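PDB 4D2M: protein F1 from Vaccinia virus ankara, which binds the BH3 segment of pro-apoptotic Bim and, as a viral Bcl-2-like protein, probably blocks apoptosis of the infected cell. Local coordinates for residues 143-146 with 147-150. The protein carries 1 engineered substitution. Sequence-based numbering, arbitrary orientation.
Sequences SFIT and ELGR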
ATOM      1  N   SER A 143      10.990  -2.927 -20.165  1.00 26.13           N
ATOM      2  CA  SER A 143      11.713  -1.684 -20.410  1.00 29.70           C
ATOM      3  C   SER A 143      10.816  -0.472 -20.180  1.00 30.08           C
ATOM      4  O   SER A 143      11.243   0.522 -19.596  1.00 29.14           O
ATOM      5  CB  SER A 143      12.278  -1.659 -21.832  1.00 30.76           C
ATOM      6  OG  SER A 143      13.361  -2.565 -21.967  1.00 34.15           O
ATOM      7  N   PHE A 144       9.571  -0.553 -20.636  1.00 28.14           N
ATOM      8  CA  PHE A 144       8.637   0.549 -20.446  1.00 27.26           C
ATOM      9  C   PHE A 144       8.305   0.734 -18.966  1.00 26.23           C
ATOM     10  O   PHE A 144       8.326   1.854 -18.459  1.00 29.13           O
ATOM     11  CB  PHE A 144       7.354   0.324 -21.246  1.00 28.61           C
ATOM     12  CG  PHE A 144       6.318   1.385 -21.021  1.00 33.55           C
ATOM     13  CD1 PHE A 144       6.497   2.662 -21.524  1.00 36.87           C
ATOM     14  CD2 PHE A 144       5.171   1.111 -20.298  1.00 30.66           C
ATOM     15  CE1 PHE A 144       5.552   3.643 -21.315  1.00 37.24           C
ATOM     16  CE2 PHE A 144       4.219   2.088 -20.086  1.00 34.79           C
ATOM     17  CZ  PHE A 144       4.410   3.354 -20.594  1.00 35.45           C
ATOM     18  N   ILE A 145       8.010  -0.365 -18.275  1.00 25.19           N
ATOM     19  CA  ILE A 145       7.694  -0.310 -16.850  1.00 28.05           C
ATOM     20  C   ILE A 145       8.893   0.205 -16.061  1.00 29.64           C
ATOM     21  O   ILE A 145       8.733   0.939 -15.085  1.00 26.98           O
ATOM     22  CB  ILE A 145       7.274  -1.696 -16.299  1.00 29.96           C
ATOM     23  CG1 ILE A 145       5.947  -2.144 -16.922  1.00 32.69           C
ATOM     24  CG2 ILE A 145       7.150  -1.672 -14.772  1.00 30.38           C
ATOM     25  CD1 ILE A 145       4.768  -1.243 -16.618  1.00 32.43           C
ATOM     26  N   THR A 146      10.090  -0.190 -16.482  1.00 26.62           N
ATOM     27  CA  THR A 146      11.307   0.287 -15.845  1.00 27.63           C
ATOM     28  C   THR A 146      11.413   1.801 -15.996  1.00 32.12           C
ATOM     29  O   THR A 146      11.790   2.496 -15.058  1.00 33.87           O
ATOM     30  CB  THR A 146      12.555  -0.384 -16.446  1.00 31.60           C
ATOM     31  OG1 THR A 146      12.451  -1.804 -16.288  1.00 31.41           O
ATOM     32  CG2 THR A 146      13.817   0.107 -15.757  1.00 37.37           C
ATOM     33  N   GLU A 147      11.063   2.304 -17.177  1.00 31.00           N
ATOM     34  CA  GLU A 147      11.097   3.739 -17.443  1.00 31.24           C
ATOM     35  C   GLU A 147      10.069   4.489 -16.597  1.00 32.08           C
ATOM     36  O   GLU A 147      10.335   5.595 -16.131  1.00 31.70           O
ATOM     37  CB  GLU A 147      10.851   4.015 -18.928  1.00 42.24           C
ATOM     38  CG  GLU A 147      11.976   4.777 -19.604  1.00 60.45           C
ATOM     39  CD  GLU A 147      12.142   6.180 -19.056  1.00 66.28           C
ATOM     40  OE1 GLU A 147      11.165   6.956 -19.103  1.00 73.15           O
ATOM     41  OE2 GLU A 147      13.249   6.507 -18.582  1.00 62.30           O
ATOM     42  N   LEU A 148       8.893   3.896 -16.410  1.00 35.13           N
ATOM     43  CA  LEU A 148       7.883   4.494 -15.542  1.00 38.08           C
ATOM     44  C   LEU A 148       8.412   4.588 -14.116  1.00 34.62           C
ATOM     45  O   LEU A 148       8.124   5.546 -13.400  1.00 35.96           O
ATOM     46  CB  LEU A 148       6.580   3.688 -15.567  1.00 39.45           C
ATOM     47  CG  LEU A 148       5.735   3.733 -16.845  1.00 42.09           C
ATOM     48  CD1 LEU A 148       4.429   2.987 -16.636  1.00 37.06           C
ATOM     49  CD2 LEU A 148       5.450   5.158 -17.280  1.00 47.28           C
ATOM     50  N   GLY A 149       9.196   3.592 -13.712  1.00 30.61           N
ATOM     51  CA  GLY A 149       9.779   3.573 -12.386  1.00 31.32           C
ATOM     52  C   GLY A 149      10.799   4.678 -12.189  1.00 34.62           C
ATOM     53  O   GLY A 149      10.854   5.298 -11.128  1.00 41.88           O
ATOM     54  N   ARG A 150      11.604   4.931 -13.218  1.00 33.62           N
ATOM     55  CA  ARG A 150      12.639   5.964 -13.159  1.00 36.67           C
ATOM     56  C   ARG A 150      12.062   7.357 -12.920  1.00 36.11           C
ATOM     57  O   ARG A 150      12.728   8.217 -12.343  1.00 39.20           O
ATOM     58  CB  ARG A 150      13.460   5.982 -14.453  1.00 38.38           C
ATOM     59  CG  ARG A 150      14.299   4.738 -14.695  1.00 40.76           C
ATOM     60  CD  ARG A 150      15.176   4.900 -15.929  1.00 44.11           C
ATOM     61  NE  ARG A 150      15.925   3.682 -16.234  1.00 44.60           N
ATOM     62  CZ  ARG A 150      15.582   2.783 -17.156  1.00 42.02           C
ATOM     63  NH1 ARG A 150      14.492   2.944 -17.898  1.00 39.04           N
ATOM     64  NH2 ARG A 150      16.342   1.712 -17.338  1.00 39.41           N
TER
HETATM   65  O   HOH W   1      13.459   1.762 -20.303  1.00 34.90           O
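The last two turns of helix 135-150, in the Bcl-2-like helical bundle of this viral protein, set Leu-148 over one face of the Phe-144 ring and the Thr-146 methyl against the Arg-150 guanidinium, each pair four residues apart. Four consecutive i to i+4 backbone hydrogen bonds, from Glu-147 N to Ser-143 O through Arg-150 N to Thr-146 O, hold this part of the helix. Phe-144 has CG anti to its backbone N (chi1 176°), and the ring offers one face to Leu-148, whose CG forms a CH-pi contact near the rim, 4.2 Å from the ring centroid. Leu-148 CD1 lies 3.6 Å from Phe-144 CE2, and Leu-148 CD2 also touches Phe-144 CZ. Ile-145 adds its CD1 more loosely, 4.2 Å from Leu-148 CD1.

On the polar flank, with CG anti to its carbonyl carbon (chi1 -66°), the extended Arg-150 chain runs back toward the preceding turn and lays one guanidinium face over the methyl of Thr-146, with Thr-146 CG2 3.4 Å from Arg-150 NH2. A water in the guanidinium plane accepts from Arg-150 NH1 at 2.9 Å and donates to Ser-143 O at 2.6 Å. That carbonyl thus takes two hydrogens, one from the water and one from Glu-147 N. Glu-147 OE2 lies 3.8 Å from Arg-150 NH1, a long salt bridge, while OE1 forms a salt bridge with Arg-151 NE. Arg-150 NH2 reaches Gln-69 of the second subunit, which ties this flank to the interface between the two copies.

Phe-144 is buried, meeting the ring of Phe-121 and packing on an apolar side chain of the bound Bim peptide. Leu-148 is wedged between helices 101-111 and 155-169, against Tyr-108, Ala-111 and Met-161, and Ile-145 rests on Phe-162 and Leu-165 of the latter helix.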